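Local coordinates for protein prolyl-tRNA synthetase (Giardia lamblia ATCC 50803, PDB 3IAL) that probably joins L-proline to tRNA(Pro) at the expense of ATP, and holds prolyl-adenylate, the activated form of the amino acid, in its class II active site, at residues S402-E407 with V412-I417; D200-K205 with P295-I300. One frame throughout, in Å; residues are numbered along the deposited sequence.

Contact 1: residues S402-E407 with V412-I417; sequences SSHTTE and VVKNVI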
loop_
_atom_site.group_PDB
_atom_site.type_symbol
_atom_site.label_atom_id
_atom_site.label_comp_id
_atom_site.label_asym_id
_atom_site.label_seq_id
_atom_site.Cartn_x
_atom_site.Cartn_y
_atom_site.Cartn_z
ATOM N N SER B 402 31.192 -5.388 -8.211
ATOM C CA SER B 402 31.803 -4.144 -8.657
ATOM C C SER B 402 30.723 -3.062 -8.751
ATOM O O SER B 402 29.560 -3.346 -9.050
ATOM C CB SER B 402 32.531 -4.321 -9.996
ATOM O OG SER B 402 31.624 -4.584 -11.052
ATOM N N SER B 403 31.124 -1.829 -8.471
ATOM C CA SER B 403 30.203 -0.706 -8.417
ATOM C C SER B 403 30.876 0.546 -8.944
ATOM O O SER B 403 32.082 0.708 -8.791
ATOM C CB SER B 403 29.751 -0.467 -6.975
ATOM O OG SER B 403 30.817 0.034 -6.181
ATOM N N HIS B 404 30.090 1.421 -9.568
ATOM C CA HIS B 404 30.543 2.768 -9.917
ATOM C C HIS B 404 29.381 3.761 -9.867
ATOM O O HIS B 404 28.215 3.370 -9.863
ATOM C CB HIS B 404 31.221 2.791 -11.295
ATOM C CG HIS B 404 30.297 2.505 -12.438
ATOM N ND1 HIS B 404 29.941 1.226 -12.807
ATOM C CD2 HIS B 404 29.668 3.336 -13.305
ATOM C CE1 HIS B 404 29.127 1.280 -13.848
ATOM N NE2 HIS B 404 28.943 2.550 -14.168
ATOM N N THR B 405 29.719 5.046 -9.821
ATOM C CA THR B 405 28.724 6.118 -9.795
ATOM C C THR B 405 28.785 6.888 -11.113
ATOM O O THR B 405 29.854 7.331 -11.532
ATOM C CB THR B 405 28.939 7.070 -8.585
ATOM O OG1 THR B 405 27.968 8.124 -8.620
ATOM C CG2 THR B 405 30.338 7.676 -8.589
ATOM N N THR B 406 27.637 7.029 -11.768
ATOM C CA THR B 406 27.555 7.699 -13.069
ATOM C C THR B 406 27.493 9.224 -12.898
ATOM O O THR B 406 27.495 9.724 -11.772
ATOM C CB THR B 406 26.326 7.198 -13.865
ATOM O OG1 THR B 406 26.082 5.818 -13.554
ATOM C CG2 THR B 406 26.547 7.344 -15.371
ATOM N N GLU B 407 27.458 9.951 -14.017
ATOM C CA GLU B 407 27.342 11.419 -14.019
ATOM C C GLU B 407 26.217 11.919 -13.113
ATOM O O GLU B 407 26.394 12.885 -12.371
ATOM C CB GLU B 407 27.085 11.940 -15.440
ATOM C CG GLU B 407 28.265 11.837 -16.397
ATOM C CD GLU B 407 28.003 12.537 -17.728
ATOM O OE1 GLU B 407 26.821 12.669 -18.113
ATOM O OE2 GLU B 407 28.982 12.953 -18.389
ATOM N N VAL B 412 25.554 2.016 -9.920
ATOM C CA VAL B 412 25.431 0.894 -10.847
ATOM C C VAL B 412 26.254 -0.287 -10.315
ATOM O O VAL B 412 27.486 -0.286 -10.405
ATOM C CB VAL B 412 25.933 1.285 -12.254
ATOM C CG1 VAL B 412 25.869 0.096 -13.203
ATOM C CG2 VAL B 412 25.126 2.452 -12.800
ATOM N N VAL B 413 25.562 -1.274 -9.746
ATOM C CA VAL B 413 26.203 -2.446 -9.154
ATOM C C VAL B 413 26.185 -3.609 -10.140
ATOM O O VAL B 413 25.201 -3.802 -10.853
ATOM C CB VAL B 413 25.507 -2.856 -7.841
ATOM C CG1 VAL B 413 26.226 -4.027 -7.190
ATOM C CG2 VAL B 413 25.466 -1.674 -6.879
ATOM N N LYS B 414 27.281 -4.368 -10.186
ATOM C CA LYS B 414 27.427 -5.489 -11.121
ATOM C C LYS B 414 27.893 -6.760 -10.408
ATOM O O LYS B 414 28.778 -6.718 -9.550
ATOM C CB LYS B 414 28.418 -5.134 -12.227
ATOM C CG LYS B 414 27.921 -4.070 -13.192
ATOM C CD LYS B 414 28.985 -3.731 -14.225
ATOM C CE LYS B 414 28.555 -2.574 -15.109
ATOM N NZ LYS B 414 29.705 -2.005 -15.861
ATOM N N ASN B 415 27.306 -7.890 -10.795
ATOM C CA ASN B 415 27.535 -9.165 -10.126
ATOM C C ASN B 415 26.997 -10.306 -10.985
ATOM O O ASN B 415 26.018 -10.134 -11.708
ATOM C CB ASN B 415 26.847 -9.153 -8.759
ATOM C CG ASN B 415 26.845 -10.512 -8.084
ATOM O OD1 ASN B 415 25.851 -11.237 -8.134
ATOM N ND2 ASN B 415 27.957 -10.862 -7.446
ATOM N N VAL B 416 27.628 -11.470 -10.895
ATOM C CA VAL B 416 27.248 -12.607 -11.720
ATOM C C VAL B 416 25.808 -13.070 -11.448
ATOM O O VAL B 416 25.087 -13.380 -12.380
ATOM C CB VAL B 416 28.259 -13.790 -11.572
ATOM C CG1 VAL B 416 28.115 -14.473 -10.226
ATOM C CG2 VAL B 416 28.097 -14.787 -12.715
ATOM N N ILE B 417 25.379 -13.085 -10.186
ATOM C CA ILE B 417 24.008 -13.501 -9.863
ATOM C C ILE B 417 23.001 -12.493 -10.432
ATOM O O ILE B 417 21.989 -12.883 -11.007
ATOM C CB ILE B 417 23.780 -13.693 -8.332
ATOM C CG1 ILE B 417 24.780 -14.696 -7.746
ATOM C CG2 ILE B 417 22.364 -14.167 -8.065
ATOM C CD1 ILE B 417 24.921 -15.981 -8.544
#
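With CG of H404 turned between its own backbone N and carbonyl carbon (chi1 67°) and CG1 of V412 anti to the backbone N (chi1 177°), the imidazole and the valine lie side by side and point the same way. The ring is laid against the valine: V412 CB sits over one face, 3.9 Å from the ring centroid and displaced toward the rim, a CH-pi contact, while CG1 comes to 3.5 Å from H404 CE1. The other methyl, CG2, meets T406 OG1 at 3.6 Å, just where strand 402-405 gives way to the turn.

The frame beneath is an antiparallel beta hairpin. Hydrogen-bonded pairs S402-K414 and H404-V412 flank the non-hydrogen-bonded pair S403-V413. K414 N donates to S402 O at 2.7 Å, and S402 N returns a bond to K414 O at 3.1 Å, lying in the carbonyl plane. At the other pair V412 N reaches H404 O at 3.0 Å in a nearly straight bond (172° at the hydrogen), whereas H404 N approaches V412 O tilted from the carbonyl plane. S402, H404, V412 and K414 share one face of the hairpin, where S402 OG lies 3.5 Å from K414 CB; V413 turns to the other face and packs on L336 and V401.

Beyond the strand, N415 caps helix 416-438: its OD1 takes a weak bond from I417 N, and its ND2 is tied to the carbonyls of V398 and K400. The extended K414 chain brings NZ to 4.5 Å from H404 ND1, the two nitrogens not in contact; so close an ammonium would probably disfavour protonation of the imidazole.

Contact 2: residues D200-K205 with P295-I300; sequences DELCFK and PLIAPI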
loop_
_atom_site.group_PDB
_atom_site.type_symbol
_atom_site.label_atom_id
_atom_site.label_comp_id
_atom_site.label_asym_id
_atom_site.label_seq_id
_atom_site.Cartn_x
_atom_site.Cartn_y
_atom_site.Cartn_z
ATOM N N ASP B 200 9.295 -4.169 -19.504
ATOM C CA ASP B 200 10.633 -4.053 -18.910
ATOM C C ASP B 200 10.760 -4.906 -17.648
ATOM O O ASP B 200 11.806 -5.518 -17.415
ATOM C CB ASP B 200 10.986 -2.601 -18.562
ATOM C CG ASP B 200 11.043 -1.685 -19.778
ATOM O OD1 ASP B 200 10.938 -2.150 -20.932
ATOM O OD2 ASP B 200 11.204 -0.471 -19.570
ATOM N N GLU B 201 9.701 -4.948 -16.840
ATOM C CA GLU B 201 9.750 -5.632 -15.545
ATOM C C GLU B 201 9.088 -7.019 -15.534
ATOM O O GLU B 201 9.699 -7.981 -15.064
ATOM C CB GLU B 201 9.179 -4.729 -14.450
ATOM C CG GLU B 201 10.021 -3.454 -14.225
ATOM C CD GLU B 201 11.406 -3.737 -13.638
ATOM O OE1 GLU B 201 11.507 -4.495 -12.657
ATOM O OE2 GLU B 201 12.394 -3.183 -14.152
ATOM N N LEU B 202 7.872 -7.140 -16.064
ATOM C CA LEU B 202 7.173 -8.436 -16.063
ATOM C C LEU B 202 7.381 -9.247 -17.329
ATOM O O LEU B 202 6.827 -10.332 -17.457
ATOM C CB LEU B 202 5.676 -8.262 -15.789
ATOM C CG LEU B 202 5.365 -7.646 -14.429
ATOM C CD1 LEU B 202 3.862 -7.400 -14.321
ATOM C CD2 LEU B 202 5.890 -8.523 -13.281
ATOM N N CYS B 203 8.190 -8.728 -18.251
ATOM C CA CYS B 203 8.633 -9.480 -19.426
ATOM C C CYS B 203 7.533 -10.056 -20.314
ATOM O O CYS B 203 7.712 -11.132 -20.883
ATOM C CB CYS B 203 9.564 -10.616 -18.993
ATOM S SG CYS B 203 10.965 -10.070 -18.032
ATOM N N PHE B 204 6.407 -9.357 -20.445
ATOM C CA PHE B 204 5.373 -9.757 -21.416
ATOM C C PHE B 204 4.852 -8.568 -22.230
ATOM O O PHE B 204 5.189 -7.418 -21.960
ATOM C CB PHE B 204 4.232 -10.543 -20.743
ATOM C CG PHE B 204 3.301 -9.699 -19.909
ATOM C CD1 PHE B 204 2.226 -9.044 -20.492
ATOM C CD2 PHE B 204 3.493 -9.575 -18.535
ATOM C CE1 PHE B 204 1.358 -8.267 -19.724
ATOM C CE2 PHE B 204 2.631 -8.793 -17.759
ATOM C CZ PHE B 204 1.565 -8.144 -18.353
ATOM N N LYS B 205 4.042 -8.873 -23.233
ATOM C CA LYS B 205 3.581 -7.905 -24.214
ATOM C C LYS B 205 2.063 -7.967 -24.318
ATOM O O LYS B 205 1.463 -9.019 -24.124
ATOM C CB LYS B 205 4.198 -8.253 -25.577
ATOM C CG LYS B 205 4.050 -7.182 -26.620
ATOM C CD LYS B 205 4.675 -7.596 -27.926
ATOM C CE LYS B 205 4.279 -6.634 -29.044
ATOM N NZ LYS B 205 4.896 -7.026 -30.357
ATOM N N PRO B 295 11.817 -11.371 -11.737
ATOM C CA PRO B 295 12.421 -10.906 -10.485
ATOM C C PRO B 295 11.578 -9.912 -9.681
ATOM O O PRO B 295 11.522 -10.024 -8.453
ATOM C CB PRO B 295 13.730 -10.248 -10.949
ATOM C CG PRO B 295 14.114 -11.008 -12.156
ATOM C CD PRO B 295 12.808 -11.430 -12.827
ATOM N N LEU B 296 10.938 -8.962 -10.360
ATOM C CA LEU B 296 10.096 -7.954 -9.701
ATOM C C LEU B 296 9.138 -8.570 -8.679
ATOM O O LEU B 296 8.984 -8.062 -7.572
ATOM C CB LEU B 296 9.272 -7.173 -10.735
ATOM C CG LEU B 296 8.299 -6.134 -10.150
ATOM C CD1 LEU B 296 9.079 -4.963 -9.546
ATOM C CD2 LEU B 296 7.279 -5.643 -11.191
ATOM N N ILE B 297 8.500 -9.668 -9.066
ATOM C CA ILE B 297 7.446 -10.269 -8.249
ATOM C C ILE B 297 7.844 -11.568 -7.560
ATOM O O ILE B 297 6.992 -12.238 -7.011
ATOM C CB ILE B 297 6.148 -10.503 -9.074
ATOM C CG1 ILE B 297 6.405 -11.434 -10.278
ATOM C CG2 ILE B 297 5.571 -9.168 -9.511
ATOM C CD1 ILE B 297 5.122 -12.024 -10.925
ATOM N N ALA B 298 9.125 -11.923 -7.576
ATOM C CA ALA B 298 9.583 -13.111 -6.856
ATOM C C ALA B 298 9.773 -12.748 -5.384
ATOM O O ALA B 298 10.638 -11.927 -5.064
ATOM C CB ALA B 298 10.901 -13.626 -7.445
ATOM N N PRO B 299 8.971 -13.344 -4.481
ATOM C CA PRO B 299 9.229 -13.084 -3.056
ATOM C C PRO B 299 10.641 -13.501 -2.619
ATOM O O PRO B 299 11.207 -12.887 -1.718
ATOM C CB PRO B 299 8.152 -13.918 -2.346
ATOM C CG PRO B 299 7.047 -13.998 -3.332
ATOM C CD PRO B 299 7.758 -14.162 -4.660
ATOM N N ILE B 300 11.194 -14.525 -3.272
ATOM C CA ILE B 300 12.580 -14.943 -3.090
ATOM C C ILE B 300 13.242 -15.004 -4.461
ATOM O O ILE B 300 12.870 -15.828 -5.288
ATOM C CB ILE B 300 12.639 -16.341 -2.429
ATOM C CG1 ILE B 300 12.222 -16.256 -0.959
ATOM C CG2 ILE B 300 14.036 -16.953 -2.544
ATOM C CD1 ILE B 300 11.777 -17.593 -0.386
HETATM O O HOH W 1 11.420 -8.447 -13.238
#
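A single water joins the two backbones here, donating to E201 O at 2.6 Å and accepting from L296 N at 3.0 Å. It bridges the C-terminal end of helix 180-201, in the class II synthetase core, to the 3-10 turn 295-297 on the linker that leads from helix 276-285 to strand 302-307. No direct hydrogen bond crosses between 200-205 and 295-300, so water and apolar contacts carry the contact.

L296 supplies most of the apolar side. Its CG lies anti to the backbone N (chi1 177°), which sends the isobutyl group toward the helix end; there CD2 packs 3.9 Å from E201 CB, the two side chains crossing at about a right angle. The glutamate chain bends at chi2 (-67°), which brings OE1 to 4.0 Å from L296 CB. Its other oxygen, OE2, has a long, weak ion pair with K425 of helix 416-438, and helix 52-71 adds L64 against E201 and I61 against I297.

Just past the helix, L202 is buried and also rests on V277, while its carbonyl accepts a hydrogen bond from H285 NE2. C203 then leaves helical geometry with positive phi (56°), turning the chain away from the linker. On the linker side, A298 N closes the turn onto P295 O. Between the two segments the leucines and I297 meet methyl against methyl: L202 CD2 lies 3.8 Å from both L296 CD2 and I297 CG2.

Overall arrangement
From the N terminus, the chain passes through much of the catalytic core before helix 180-201 ends at contact 2. It then runs through core strands and helix 276-285 before 295-300 returns to the end of helix 180-201, so contact 2 closes a loop with 89 residues between its segments. Strand 302-307 follows at once and opens the five-stranded sheet of the anticodon-binding domain; after its last strand and helix 395-399, contact 1 closes a short hairpin with four residues between its segments. The loops lie in series, neither nesting nor crossing. Their centres are 21 Å apart, yet helix 416-438, which starts at contact 1, passes contact 2 with K425, tying the hairpin to the core-linker junction.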